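Local coordinates for protein methylmalonyl-CoA carboxyltransferase 12S subunit (Propionibacterium freudenreichii, PDB 1ON3) that transfers the carboxyl group of methylmalonyl-CoA to the biotin of the 1.3S subunit, as the hexameric core of the transcarboxylase complex, at residues E[42-54]-E[239-251]. Sequence-based numbering, arbitrary orientation.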
ATOM      1  N   GLY E  42      54.194   0.833   1.178  1.00 19.65           N
ATOM      2  CA  GLY E  42      53.503  -0.156   0.370  1.00 19.81           C
ATOM      3  C   GLY E  42      52.014   0.088   0.175  1.00 22.46           C
ATOM      4  O   GLY E  42      51.263  -0.860  -0.066  1.00 20.54           O
ATOM      5  N   LYS E  43      51.595   1.352   0.260  1.00 20.68           N
ATOM      6  CA  LYS E  43      50.187   1.735   0.108  1.00 20.54           C
ATOM      7  C   LYS E  43      50.005   2.701  -1.051  1.00 20.34           C
ATOM      8  O   LYS E  43      50.875   3.527  -1.320  1.00 19.24           O
ATOM      9  CB  LYS E  43      49.677   2.454   1.361  1.00 20.44           C
ATOM     10  CG  LYS E  43      49.951   1.766   2.674  1.00 20.08           C
ATOM     11  CD  LYS E  43      49.699   2.727   3.821  1.00 26.61           C
ATOM     12  CE  LYS E  43      50.252   2.176   5.124  1.00 32.13           C
ATOM     13  NZ  LYS E  43      50.234   3.206   6.198  1.00 34.87           N
ATOM     14  N   GLN E  44      48.865   2.598  -1.727  1.00 17.52           N
ATOM     15  CA  GLN E  44      48.544   3.506  -2.820  1.00 17.26           C
ATOM     16  C   GLN E  44      47.920   4.753  -2.174  1.00 15.33           C
ATOM     17  O   GLN E  44      47.558   4.723  -1.007  1.00 15.33           O
ATOM     18  CB  GLN E  44      47.527   2.852  -3.767  1.00 16.03           C
ATOM     19  CG  GLN E  44      48.048   1.602  -4.478  1.00 17.23           C
ATOM     20  CD  GLN E  44      46.977   0.886  -5.287  1.00 18.32           C
ATOM     21  OE1 GLN E  44      47.234  -0.162  -5.876  1.00 19.37           O
ATOM     22  NE2 GLN E  44      45.773   1.450  -5.321  1.00 15.35           N
ATOM     23  N   THR E  45      47.801   5.845  -2.926  1.00 14.43           N
ATOM     24  CA  THR E  45      47.178   7.062  -2.393  1.00 14.25           C
ATOM     25  C   THR E  45      45.669   6.921  -2.550  1.00 13.09           C
ATOM     26  O   THR E  45      45.195   6.011  -3.216  1.00 12.70           O
ATOM     27  CB  THR E  45      47.571   8.299  -3.195  1.00 14.21           C
ATOM     28  OG1 THR E  45      47.078   8.154  -4.534  1.00 14.39           O
ATOM     29  CG2 THR E  45      49.077   8.459  -3.232  1.00 14.27           C
ATOM     30  N   ALA E  46      44.922   7.832  -1.948  1.00 15.59           N
ATOM     31  CA  ALA E  46      43.468   7.816  -2.058  1.00 15.15           C
ATOM     32  C   ALA E  46      42.997   7.860  -3.515  1.00 16.55           C
ATOM     33  O   ALA E  46      42.068   7.152  -3.891  1.00 12.20           O
ATOM     34  CB  ALA E  46      42.894   8.992  -1.310  1.00 15.06           C
ATOM     35  N   ARG E  47      43.634   8.688  -4.341  1.00 15.28           N
ATOM     36  CA  ARG E  47      43.204   8.794  -5.725  1.00 12.74           C
ATOM     37  C   ARG E  47      43.633   7.628  -6.600  1.00 14.91           C
ATOM     38  O   ARG E  47      42.923   7.268  -7.534  1.00 16.50           O
ATOM     39  CB  ARG E  47      43.647  10.143  -6.305  1.00 14.61           C
ATOM     40  CG  ARG E  47      42.871  11.288  -5.644  1.00 15.43           C
ATOM     41  CD  ARG E  47      43.384  12.682  -5.973  1.00 15.32           C
ATOM     42  NE  ARG E  47      42.604  13.678  -5.236  1.00  9.75           N
ATOM     43  CZ  ARG E  47      41.409  14.128  -5.612  1.00 12.99           C
ATOM     44  NH1 ARG E  47      40.837  13.689  -6.735  1.00 16.48           N
ATOM     45  NH2 ARG E  47      40.775  15.002  -4.856  1.00 11.90           N
ATOM     46  N   GLU E  48      44.785   7.032  -6.302  1.00 10.68           N
ATOM     47  CA  GLU E  48      45.234   5.878  -7.071  1.00 16.60           C
ATOM     48  C   GLU E  48      44.259   4.724  -6.819  1.00 14.42           C
ATOM     49  O   GLU E  48      43.927   3.967  -7.726  1.00 13.77           O
ATOM     50  CB  GLU E  48      46.650   5.470  -6.646  1.00 14.92           C
ATOM     51  CG  GLU E  48      47.725   6.412  -7.158  1.00 15.38           C
ATOM     52  CD  GLU E  48      49.056   6.249  -6.437  1.00 20.94           C
ATOM     53  OE1 GLU E  48      50.032   6.878  -6.876  1.00 22.69           O
ATOM     54  OE2 GLU E  48      49.130   5.511  -5.433  1.00 19.34           O
ATOM     55  N   ARG E  49      43.805   4.600  -5.576  1.00 14.78           N
ATOM     56  CA  ARG E  49      42.872   3.533  -5.209  1.00 13.89           C
ATOM     57  C   ARG E  49      41.570   3.633  -5.999  1.00 15.80           C
ATOM     58  O   ARG E  49      41.085   2.638  -6.539  1.00 14.01           O
ATOM     59  CB  ARG E  49      42.591   3.579  -3.699  1.00 12.01           C
ATOM     60  CG  ARG E  49      43.765   3.038  -2.871  1.00 11.15           C
ATOM     61  CD  ARG E  49      43.681   3.414  -1.380  1.00 11.93           C
ATOM     62  NE  ARG E  49      44.791   2.826  -0.626  1.00 14.19           N
ATOM     63  CZ  ARG E  49      45.129   3.159   0.618  1.00 10.24           C
ATOM     64  NH1 ARG E  49      44.444   4.083   1.282  1.00 12.88           N
ATOM     65  NH2 ARG E  49      46.171   2.578   1.196  1.00 15.45           N
ATOM     66  N   LEU E  50      41.009   4.835  -6.080  1.00 10.27           N
ATOM     67  CA  LEU E  50      39.778   5.007  -6.832  1.00 13.22           C
ATOM     68  C   LEU E  50      40.047   4.778  -8.314  1.00 14.56           C
ATOM     69  O   LEU E  50      39.245   4.162  -9.011  1.00 14.02           O
ATOM     70  CB  LEU E  50      39.209   6.410  -6.613  1.00 13.84           C
ATOM     71  CG  LEU E  50      38.558   6.616  -5.249  1.00 13.36           C
ATOM     72  CD1 LEU E  50      38.202   8.095  -5.059  1.00 17.87           C
ATOM     73  CD2 LEU E  50      37.311   5.737  -5.160  1.00 10.89           C
ATOM     74  N   ASN E  51      41.192   5.257  -8.791  1.00 13.63           N
ATOM     75  CA  ASN E  51      41.528   5.093 -10.196  1.00 18.24           C
ATOM     76  C   ASN E  51      41.715   3.624 -10.558  1.00 17.78           C
ATOM     77  O   ASN E  51      41.388   3.211 -11.664  1.00 15.59           O
ATOM     78  CB  ASN E  51      42.796   5.872 -10.546  1.00 18.95           C
ATOM     79  CG  ASN E  51      43.034   5.932 -12.039  1.00 25.76           C
ATOM     80  OD1 ASN E  51      42.201   6.453 -12.790  1.00 27.27           O
ATOM     81  ND2 ASN E  51      44.163   5.394 -12.485  1.00 26.74           N
ATOM     82  N   ASN E  52      42.242   2.844  -9.616  1.00 18.62           N
ATOM     83  CA  ASN E  52      42.464   1.417  -9.822  1.00 18.77           C
ATOM     84  C   ASN E  52      41.174   0.604  -9.716  1.00 16.79           C
ATOM     85  O   ASN E  52      40.983  -0.378 -10.436  1.00 18.07           O
ATOM     86  CB  ASN E  52      43.478   0.894  -8.799  1.00 21.25           C
ATOM     87  CG  ASN E  52      44.895   1.331  -9.115  1.00 23.21           C
ATOM     88  OD1 ASN E  52      45.785   1.277  -8.265  1.00 25.50           O
ATOM     89  ND2 ASN E  52      45.110   1.763 -10.343  1.00 18.72           N
ATOM     90  N   LEU E  53      40.287   1.021  -8.822  1.00 16.44           N
ATOM     91  CA  LEU E  53      39.029   0.315  -8.616  1.00 18.37           C
ATOM     92  C   LEU E  53      37.982   0.580  -9.697  1.00 18.95           C
ATOM     93  O   LEU E  53      37.318  -0.343 -10.168  1.00 17.22           O
ATOM     94  CB  LEU E  53      38.436   0.699  -7.260  1.00 11.00           C
ATOM     95  CG  LEU E  53      37.047   0.104  -6.952  1.00 14.00           C
ATOM     96  CD1 LEU E  53      37.185  -1.368  -6.534  1.00 14.66           C
ATOM     97  CD2 LEU E  53      36.385   0.894  -5.833  1.00 10.75           C
ATOM     98  N   LEU E  54      37.835   1.847 -10.076  1.00 15.49           N
ATOM     99  CA  LEU E  54      36.829   2.248 -11.054  1.00 17.10           C
ATOM    100  C   LEU E  54      37.257   2.108 -12.518  1.00 19.28           C
ATOM    101  O   LEU E  54      38.451   2.101 -12.831  1.00 16.34           O
ATOM    102  CB  LEU E  54      36.413   3.697 -10.780  1.00 15.97           C
ATOM    103  CG  LEU E  54      35.991   4.019  -9.338  1.00 14.96           C
ATOM    104  CD1 LEU E  54      35.819   5.522  -9.159  1.00 10.71           C
ATOM    105  CD2 LEU E  54      34.687   3.284  -9.010  1.00 13.62           C
ATOM    106  N   GLU E 239      46.612  -9.004   0.601  1.00 14.99           N
ATOM    107  CA  GLU E 239      48.042  -8.742   0.762  1.00 17.35           C
ATOM    108  C   GLU E 239      48.370  -7.257   0.704  1.00 20.17           C
ATOM    109  O   GLU E 239      49.122  -6.743   1.536  1.00 17.45           O
ATOM    110  CB  GLU E 239      48.847  -9.468  -0.315  1.00 24.18           C
ATOM    111  CG  GLU E 239      49.284 -10.863   0.074  1.00 35.74           C
ATOM    112  CD  GLU E 239      50.209 -10.868   1.271  1.00 35.45           C
ATOM    113  OE1 GLU E 239      51.239 -10.162   1.238  1.00 42.80           O
ATOM    114  OE2 GLU E 239      49.904 -11.583   2.246  1.00 45.70           O
ATOM    115  N   ASP E 240      47.818  -6.568  -0.291  1.00 16.38           N
ATOM    116  CA  ASP E 240      48.070  -5.143  -0.441  1.00 17.72           C
ATOM    117  C   ASP E 240      46.885  -4.494  -1.134  1.00 18.39           C
ATOM    118  O   ASP E 240      45.852  -5.127  -1.320  1.00 14.44           O
ATOM    119  CB  ASP E 240      49.343  -4.902  -1.256  1.00 18.10           C
ATOM    120  CG  ASP E 240      49.372  -5.701  -2.549  1.00 20.96           C
ATOM    121  OD1 ASP E 240      48.299  -6.006  -3.112  1.00 17.53           O
ATOM    122  OD2 ASP E 240      50.477  -6.017  -3.013  1.00 22.91           O
ATOM    123  N   ASP E 241      47.044  -3.240  -1.539  1.00 16.20           N
ATOM    124  CA  ASP E 241      45.955  -2.535  -2.190  1.00 16.37           C
ATOM    125  C   ASP E 241      45.519  -3.105  -3.529  1.00 14.20           C
ATOM    126  O   ASP E 241      44.333  -3.077  -3.834  1.00 13.14           O
ATOM    127  CB  ASP E 241      46.302  -1.055  -2.342  1.00 16.21           C
ATOM    128  CG  ASP E 241      46.332  -0.336  -1.017  1.00 17.10           C
ATOM    129  OD1 ASP E 241      46.775   0.834  -0.972  1.00 16.33           O
ATOM    130  OD2 ASP E 241      45.909  -0.951  -0.016  1.00 16.98           O
ATOM    131  N   ASP E 242      46.453  -3.601  -4.343  1.00 14.17           N
ATOM    132  CA  ASP E 242      46.056  -4.173  -5.639  1.00 13.76           C
ATOM    133  C   ASP E 242      45.166  -5.391  -5.390  1.00 16.74           C
ATOM    134  O   ASP E 242      44.184  -5.612  -6.094  1.00 12.56           O
ATOM    135  CB  ASP E 242      47.267  -4.617  -6.452  1.00 15.16           C
ATOM    136  CG  ASP E 242      48.026  -3.460  -7.072  1.00 23.57           C
ATOM    137  OD1 ASP E 242      49.274  -3.528  -7.076  1.00 26.89           O
ATOM    138  OD2 ASP E 242      47.392  -2.501  -7.571  1.00 20.21           O
ATOM    139  N   ALA E 243      45.525  -6.178  -4.382  1.00 14.36           N
ATOM    140  CA  ALA E 243      44.760  -7.372  -4.038  1.00 16.01           C
ATOM    141  C   ALA E 243      43.389  -7.019  -3.470  1.00 15.31           C
ATOM    142  O   ALA E 243      42.409  -7.731  -3.711  1.00 14.69           O
ATOM    143  CB  ALA E 243      45.538  -8.210  -3.029  1.00 13.90           C
ATOM    144  N   ALA E 244      43.325  -5.932  -2.703  1.00 12.94           N
ATOM    145  CA  ALA E 244      42.074  -5.510  -2.089  1.00 10.65           C
ATOM    146  C   ALA E 244      41.111  -5.043  -3.170  1.00 13.49           C
ATOM    147  O   ALA E 244      39.905  -5.291  -3.088  1.00 14.48           O
ATOM    148  CB  ALA E 244      42.329  -4.380  -1.076  1.00 14.93           C
ATOM    149  N   GLU E 245      41.657  -4.369  -4.179  1.00 10.87           N
ATOM    150  CA  GLU E 245      40.867  -3.869  -5.295  1.00 13.02           C
ATOM    151  C   GLU E 245      40.330  -5.038  -6.121  1.00 15.70           C
ATOM    152  O   GLU E 245      39.178  -5.012  -6.559  1.00 15.41           O
ATOM    153  CB  GLU E 245      41.717  -2.907  -6.133  1.00 12.16           C
ATOM    154  CG  GLU E 245      41.916  -1.563  -5.405  1.00 13.80           C
ATOM    155  CD  GLU E 245      43.273  -0.900  -5.634  1.00 14.86           C
ATOM    156  OE1 GLU E 245      43.568   0.074  -4.899  1.00 14.08           O
ATOM    157  OE2 GLU E 245      44.030  -1.327  -6.532  1.00 11.81           O
ATOM    158  N   LEU E 246      41.145  -6.073  -6.312  1.00 15.90           N
ATOM    159  CA  LEU E 246      40.683  -7.243  -7.062  1.00 14.53           C
ATOM    160  C   LEU E 246      39.596  -7.952  -6.260  1.00 15.73           C
ATOM    161  O   LEU E 246      38.594  -8.397  -6.813  1.00 13.09           O
ATOM    162  CB  LEU E 246      41.836  -8.218  -7.343  1.00 14.26           C
ATOM    163  CG  LEU E 246      42.834  -7.821  -8.445  1.00 21.12           C
ATOM    164  CD1 LEU E 246      43.959  -8.858  -8.556  1.00 22.64           C
ATOM    165  CD2 LEU E 246      42.083  -7.719  -9.781  1.00 22.19           C
ATOM    166  N   ILE E 247      39.789  -8.066  -4.949  1.00 11.65           N
ATOM    167  CA  ILE E 247      38.780  -8.730  -4.121  1.00 14.23           C
ATOM    168  C   ILE E 247      37.475  -7.936  -4.142  1.00 13.25           C
ATOM    169  O   ILE E 247      36.389  -8.508  -4.272  1.00 13.84           O
ATOM    170  CB  ILE E 247      39.271  -8.900  -2.651  1.00 15.43           C
ATOM    171  CG1 ILE E 247      40.420  -9.921  -2.604  1.00 15.37           C
ATOM    172  CG2 ILE E 247      38.119  -9.368  -1.765  1.00 11.92           C
ATOM    173  CD1 ILE E 247      41.179  -9.937  -1.272  1.00 14.21           C
ATOM    174  N   ALA E 248      37.576  -6.615  -4.028  1.00 13.39           N
ATOM    175  CA  ALA E 248      36.377  -5.775  -4.045  1.00 12.83           C
ATOM    176  C   ALA E 248      35.562  -5.974  -5.322  1.00 10.63           C
ATOM    177  O   ALA E 248      34.340  -6.017  -5.275  1.00 10.29           O
ATOM    178  CB  ALA E 248      36.754  -4.287  -3.904  1.00 11.28           C
ATOM    179  N   LYS E 249      36.242  -6.072  -6.461  1.00 11.41           N
ATOM    180  CA  LYS E 249      35.561  -6.262  -7.747  1.00 12.48           C
ATOM    181  C   LYS E 249      34.938  -7.650  -7.828  1.00 11.72           C
ATOM    182  O   LYS E 249      33.809  -7.796  -8.287  1.00 14.68           O
ATOM    183  CB  LYS E 249      36.540  -6.075  -8.920  1.00  9.39           C
ATOM    184  CG  LYS E 249      37.148  -4.682  -9.010  1.00 16.85           C
ATOM    185  CD  LYS E 249      38.071  -4.552 -10.230  1.00 19.56           C
ATOM    186  CE  LYS E 249      38.741  -3.190 -10.261  1.00 27.17           C
ATOM    187  NZ  LYS E 249      39.688  -3.015 -11.408  1.00 27.17           N
ATOM    188  N   LYS E 250      35.675  -8.664  -7.387  1.00 13.69           N
ATOM    189  CA  LYS E 250      35.167 -10.042  -7.402  1.00 13.31           C
ATOM    190  C   LYS E 250      33.913 -10.129  -6.517  1.00 13.61           C
ATOM    191  O   LYS E 250      32.877 -10.665  -6.919  1.00  9.48           O
ATOM    192  CB  LYS E 250      36.246 -11.002  -6.884  1.00 11.65           C
ATOM    193  CG  LYS E 250      35.813 -12.472  -6.825  1.00 13.10           C
ATOM    194  CD  LYS E 250      35.675 -13.056  -8.209  1.00 17.69           C
ATOM    195  CE  LYS E 250      35.325 -14.521  -8.153  1.00 17.36           C
ATOM    196  NZ  LYS E 250      35.150 -15.056  -9.514  1.00 11.78           N
ATOM    197  N   LEU E 251      34.008  -9.586  -5.306  1.00 15.22           N
ATOM    198  CA  LEU E 251      32.877  -9.585  -4.381  1.00 10.52           C
ATOM    199  C   LEU E 251      31.685  -8.843  -4.989  1.00 12.26           C
ATOM    200  O   LEU E 251      30.551  -9.332  -4.978  1.00 12.46           O
ATOM    201  CB  LEU E 251      33.287  -8.917  -3.056  1.00  9.60           C
ATOM    202  CG  LEU E 251      32.167  -8.553  -2.071  1.00 10.40           C
ATOM    203  CD1 LEU E 251      31.483  -9.839  -1.560  1.00 11.77           C
ATOM    204  CD2 LEU E 251      32.762  -7.761  -0.894  1.00 13.58           C
TER
HETATM  205  O   HOH W   1      48.874  -2.118   0.559  1.00 21.69           O
HETATM  206  O   HOH W   2      50.276  -0.807  -5.683  1.00 43.05           O
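Arg49 grips Asp241 side-on: NE and NH2 both reach the single oxygen OD1, which lies in the guanidinium plane at its edge, 2.8 Å from each. The carboxylate is turned 76° from that plane; NH2 meets OD1 on the syn side, NE from above the carboxylate. The backbone N of Gln44 takes the anti side, 2.8 Å from OD1 and nearly straight at 169°. Three donors thus converge on one buried oxygen, which probably favours the charged form of Asp241. Gln44, its chain extended beyond CG, runs antiparallel alongside Asp241, CG and CD lying against Asp241 CB, and approaches Glu245 from the opposite side; its NE2 makes a weak, bent bond to Glu245 OE1 at 2.6 Å. A water bridges Gln44 OE1 and Asp242 OD1. Further along, the extended Lys249 passes Leu53, and its NZ donates to Asn52 O at 3.1 Å, in the carbonyl plane, while Leu53 CD1 rests 4.0 Å from Ala248 CB. Helices 46-53 and 241-251 cross at -40°, their axes 10.0 Å apart. Arg49 also salt-bridges Asp138; Leu50 packs on strands 85-92 and 95-102, Leu53 on Ile92, and Ala244 on strand 191-195, so the pair flanks the crotonase-like sheet of the N-terminal half.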